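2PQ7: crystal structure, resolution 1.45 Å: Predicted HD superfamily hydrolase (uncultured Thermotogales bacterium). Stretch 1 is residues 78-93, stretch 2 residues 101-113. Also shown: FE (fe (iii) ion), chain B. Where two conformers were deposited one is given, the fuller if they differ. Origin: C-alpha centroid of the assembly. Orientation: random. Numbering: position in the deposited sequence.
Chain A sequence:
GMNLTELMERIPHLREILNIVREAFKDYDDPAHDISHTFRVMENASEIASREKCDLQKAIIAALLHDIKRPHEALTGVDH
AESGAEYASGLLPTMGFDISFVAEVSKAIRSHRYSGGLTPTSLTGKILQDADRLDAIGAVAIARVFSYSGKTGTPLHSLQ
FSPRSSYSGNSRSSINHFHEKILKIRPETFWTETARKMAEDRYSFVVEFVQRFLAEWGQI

Stretch 1 78-93: VDHAESGAEYASGLLP
Stretch 2 (101-113) FVAEVSKAIRSHR

What ties the ends of the stretches together? D79 (chi1 t) forms a salt bridge with R113 (chi1 m), its OD1 accepting from R113 NH2 at 2.9 Å and R113 NE at 3.2 Å, near the guanidinium plane; H80 CE1 lies over one face of that group, 3.5 Å from R113 CZ. D79 also caps the helix from H80, accepting from E82 N through OD2 at 3.1 Å and, weakly, from A81 N through OD1 at 3.2 Å.

Why do two histidine nitrogens approach so closely? H80 NE2 and H112 NE2, 3.1 Å apart, each bind the iron at 2.2 Å rather than each other. Both rotamers are p; H112 is oriented by ND1 donating to I109 O at 2.8 Å. Farther along, S89 OG and S106 OG (both m) are hydrogen-bonded at 2.8 Å.

How do the backbones run? The helix beginning at H80 and the one already running at F101 have phi/psi near -65/-42 in their central turns and are nearly antiparallel at 170°, axes 7.5 Å apart. CA atoms pair A81 with R110 (4.7 Å) and A85 with S106 (4.5 Å), and the contact at A85 is close, its CB 3.3 Å from S106 O and 3.6 Å from R110 CB.

What fills the interface? I109 (m, t) is a knob among A81, G84, A85 and A88, its CD1 3.9 Å from A88 CB. Beyond it, L92 CB (m, t) meets V102 CG2 (t) at 3.6 Å.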

# COMPACT_ATOMS: atom_id res chain seq x y z
N VAL A 78 -7.77 5.39 32.27
CA VAL A 78 -7.29 4.26 33.09
C VAL A 78 -6.51 3.35 32.16
O VAL A 78 -6.99 2.97 31.08
CB VAL A 78 -8.45 3.51 33.74
CG1 VAL A 78 -7.94 2.29 34.46
CG2 VAL A 78 -9.20 4.43 34.72
N ASP A 79 -5.29 2.98 32.57
CA ASP A 79 -4.41 2.16 31.73
C ASP A 79 -5.07 0.82 31.32
O ASP A 79 -5.43 0.03 32.19
CB ASP A 79 -3.12 1.85 32.48
CG ASP A 79 -2.27 0.77 31.79
OD1 ASP A 79 -2.08 0.74 30.57
OD2 ASP A 79 -1.76 -0.08 32.52
N HIS A 80 -5.17 0.59 30.03
CA HIS A 80 -5.86 -0.58 29.51
C HIS A 80 -5.15 -1.92 29.83
O HIS A 80 -5.80 -2.98 29.93
CB HIS A 80 -6.14 -0.48 28.02
CG HIS A 80 -4.96 -0.68 27.12
ND1 HIS A 80 -4.02 0.30 26.88
CD2 HIS A 80 -4.60 -1.75 26.37
CE1 HIS A 80 -3.11 -0.16 26.04
NE2 HIS A 80 -3.46 -1.40 25.69
N ALA A 81 -3.83 -1.89 29.99
CA ALA A 81 -3.11 -3.12 30.33
C ALA A 81 -3.49 -3.58 31.74
O ALA A 81 -3.75 -4.76 32.01
CB ALA A 81 -1.60 -2.87 30.18
N GLU A 82 -3.54 -2.63 32.70
CA GLU A 82 -3.93 -2.94 34.09
C GLU A 82 -5.40 -3.38 34.21
O GLU A 82 -5.76 -4.35 34.93
CB GLU A 82 -3.74 -1.73 35.04
CG GLU A 82 -2.29 -1.29 35.23
N SER A 83 -6.18 -2.54 33.46
CA SER A 83 -7.61 -2.79 33.47
C SER A 83 -7.99 -4.11 32.79
O SER A 83 -8.91 -4.80 33.25
CB SER A 83 -8.34 -1.64 32.79
OG SER A 83 -9.72 -1.72 33.07
N GLY A 84 -7.32 -4.39 31.68
CA GLY A 84 -7.50 -5.64 30.92
C GLY A 84 -7.05 -6.85 31.71
O GLY A 84 -7.70 -7.87 31.69
N ALA A 85 -5.97 -6.75 32.43
CA ALA A 85 -5.51 -7.85 33.28
C ALA A 85 -6.48 -8.15 34.39
O ALA A 85 -6.78 -9.30 34.66
CB ALA A 85 -4.14 -7.48 33.84
N GLU A 86 -7.01 -7.11 35.04
CA GLU A 86 -8.00 -7.31 36.10
C GLU A 86 -9.30 -7.95 35.53
O GLU A 86 -9.88 -8.83 36.13
CB GLU A 86 -8.29 -5.95 36.77
CG GLU A 86 -9.38 -5.99 37.82
CD GLU A 86 -9.69 -4.62 38.43
OE1 GLU A 86 -8.73 -3.90 38.80
OE2 GLU A 86 -10.90 -4.33 38.62
N TYR A 87 -9.68 -7.49 34.36
CA TYR A 87 -10.87 -8.02 33.69
C TYR A 87 -10.66 -9.49 33.40
O TYR A 87 -11.56 -10.32 33.67
CB TYR A 87 -11.19 -7.24 32.41
CG TYR A 87 -12.39 -7.82 31.73
CD1 TYR A 87 -13.64 -7.56 32.21
CD2 TYR A 87 -12.27 -8.61 30.61
CE1 TYR A 87 -14.77 -8.13 31.62
CE2 TYR A 87 -13.39 -9.23 30.02
CZ TYR A 87 -14.61 -8.96 30.52
OH TYR A 87 -15.72 -9.56 29.91
N ALA A 88 -9.54 -9.87 32.81
CA ALA A 88 -9.28 -11.29 32.52
C ALA A 88 -9.32 -12.15 33.76
O ALA A 88 -9.82 -13.26 33.77
CB ALA A 88 -7.97 -11.42 31.79
N SER A 89 -8.78 -11.64 34.86
CA SER A 89 -8.83 -12.37 36.14
C SER A 89 -10.21 -12.58 36.71
O SER A 89 -10.42 -13.46 37.54
CB SER A 89 -7.99 -11.64 37.20
OG SER A 89 -6.65 -11.66 36.84
N GLY A 90 -11.14 -11.71 36.35
CA GLY A 90 -12.50 -11.90 36.75
C GLY A 90 -13.29 -12.79 35.82
O GLY A 90 -14.02 -13.65 36.25
N LEU A 91 -13.10 -12.59 34.52
CA LEU A 91 -13.89 -13.31 33.51
C LEU A 91 -13.51 -14.79 33.42
O LEU A 91 -14.36 -15.66 33.44
CB LEU A 91 -13.69 -12.69 32.13
CG LEU A 91 -14.29 -13.50 30.95
CD1 LEU A 91 -15.80 -13.37 31.04
CD2 LEU A 91 -13.80 -12.97 29.65
N LEU A 92 -12.24 -15.08 33.26
CA LEU A 92 -11.76 -16.40 32.95
C LEU A 92 -12.10 -17.52 33.94
O LEU A 92 -12.42 -18.65 33.52
CB LEU A 92 -10.28 -16.40 32.57
CG LEU A 92 -9.99 -15.63 31.25
CD1 LEU A 92 -8.48 -15.60 30.99
CD2 LEU A 92 -10.80 -16.20 30.02
N PRO A 93 -12.04 -17.26 35.26
CA PRO A 93 -12.47 -18.33 36.20
C PRO A 93 -13.93 -18.78 36.01
O PRO A 93 -14.23 -19.94 36.25
CB PRO A 93 -12.29 -17.68 37.58
CG PRO A 93 -11.18 -16.66 37.34
CD PRO A 93 -11.48 -16.09 35.98
N PHE A 101 -3.64 -20.91 34.79
CA PHE A 101 -3.91 -20.45 33.45
C PHE A 101 -4.29 -18.98 33.49
O PHE A 101 -3.80 -18.13 32.71
CB PHE A 101 -5.09 -21.26 32.84
CG PHE A 101 -5.42 -20.91 31.43
CD1 PHE A 101 -6.17 -19.81 31.13
CD2 PHE A 101 -5.04 -21.77 30.40
CE1 PHE A 101 -6.52 -19.51 29.80
CE2 PHE A 101 -5.39 -21.48 29.12
CZ PHE A 101 -6.11 -20.37 28.81
N VAL A 102 -5.28 -18.69 34.33
CA VAL A 102 -5.78 -17.31 34.45
C VAL A 102 -4.65 -16.34 34.88
O VAL A 102 -4.55 -15.23 34.34
CB VAL A 102 -6.97 -17.24 35.42
CG1 VAL A 102 -7.40 -15.84 35.64
CG2 VAL A 102 -8.15 -18.15 34.93
N ALA A 103 -3.80 -16.74 35.82
CA ALA A 103 -2.72 -15.85 36.28
C ALA A 103 -1.77 -15.57 35.13
O ALA A 103 -1.31 -14.45 34.97
CB ALA A 103 -2.02 -16.45 37.43
N GLU A 104 -1.47 -16.55 34.32
CA GLU A 104 -0.51 -16.34 33.24
C GLU A 104 -1.10 -15.40 32.19
O GLU A 104 -0.42 -14.52 31.66
CB GLU A 104 -0.03 -17.67 32.59
CG GLU A 104 0.93 -17.42 31.41
CD GLU A 104 1.77 -18.62 31.02
OE1 GLU A 104 1.87 -19.56 31.82
OE2 GLU A 104 2.38 -18.60 29.91
N VAL A 105 -2.33 -15.66 31.78
CA VAL A 105 -2.97 -14.79 30.81
C VAL A 105 -3.08 -13.37 31.33
O VAL A 105 -2.81 -12.40 30.57
CB VAL A 105 -4.38 -15.33 30.38
CG1 VAL A 105 -5.14 -14.32 29.53
CG2 VAL A 105 -4.22 -16.63 29.64
N SER A 106 -3.52 -13.23 32.57
CA SER A 106 -3.67 -11.91 33.16
C SER A 106 -2.32 -11.14 33.21
O SER A 106 -2.28 -9.97 32.81
CB SER A 106 -4.33 -11.99 34.54
OG SER A 106 -5.64 -12.55 34.44
N LYS A 107 -1.23 -11.81 33.62
CA LYS A 107 0.09 -11.19 33.73
C LYS A 107 0.52 -10.82 32.32
O LYS A 107 1.16 -9.76 32.10
CB LYS A 107 1.07 -12.18 34.34
CG LYS A 107 2.46 -11.57 34.56
CD LYS A 107 3.46 -12.59 35.27
N ALA A 108 0.25 -11.65 31.33
CA ALA A 108 0.65 -11.32 29.97
C ALA A 108 0.00 -10.04 29.51
O ALA A 108 0.62 -9.19 28.88
CB ALA A 108 0.29 -12.47 29.02
N ILE A 109 -1.27 -9.86 29.80
CA ILE A 109 -1.96 -8.66 29.40
C ILE A 109 -1.40 -7.47 30.16
O ILE A 109 -1.20 -6.38 29.64
CB ILE A 109 -3.47 -8.80 29.65
CG1 ILE A 109 -4.03 -9.92 28.72
CG2 ILE A 109 -4.23 -7.44 29.47
CD1 ILE A 109 -5.48 -10.33 29.05
N ARG A 110 -1.17 -7.69 31.44
CA ARG A 110 -0.66 -6.62 32.29
C ARG A 110 0.66 -6.08 31.80
O ARG A 110 0.94 -4.87 31.96
CB ARG A 110 -0.52 -7.12 33.71
CG ARG A 110 -0.16 -6.06 34.73
CD ARG A 110 -0.06 -6.66 36.11
NE ARG A 110 -1.34 -7.24 36.52
CZ ARG A 110 -2.28 -6.62 37.24
NH1 ARG A 110 -2.10 -5.37 37.69
NH2 ARG A 110 -3.40 -7.30 37.53
N SER A 111 1.48 -6.95 31.22
CA SER A 111 2.84 -6.60 30.77
C SER A 111 2.98 -6.16 29.33
O SER A 111 4.08 -5.78 28.89
CB SER A 111 3.75 -7.82 30.96
OG SER A 111 3.66 -8.33 32.26
N HIS A 112 1.91 -6.20 28.54
CA HIS A 112 2.04 -6.04 27.10
C HIS A 112 2.51 -4.72 26.50
O HIS A 112 3.00 -4.74 25.39
CB HIS A 112 0.79 -6.55 26.36
CG HIS A 112 -0.30 -5.53 26.18
ND1 HIS A 112 -1.34 -5.36 27.07
CD2 HIS A 112 -0.54 -4.68 25.15
CE1 HIS A 112 -2.15 -4.42 26.61
NE2 HIS A 112 -1.69 -3.99 25.44
N ARG A 113 2.38 -3.63 27.22
CA ARG A 113 2.87 -2.35 26.67
C ARG A 113 4.39 -2.20 26.76
O ARG A 113 5.00 -2.76 27.68
CB ARG A 113 2.26 -1.15 27.37
CG ARG A 113 0.78 -1.04 27.36
CD ARG A 113 0.43 0.41 26.96
NE ARG A 113 -0.44 1.10 27.89
CZ ARG A 113 -1.11 2.21 27.60
NH1 ARG A 113 -1.04 2.77 26.39
NH2 ARG A 113 -1.88 2.77 28.53
FE FE B . -2.51 -2.52 24.02
O HOH W 1 -1.66 -3.59 22.57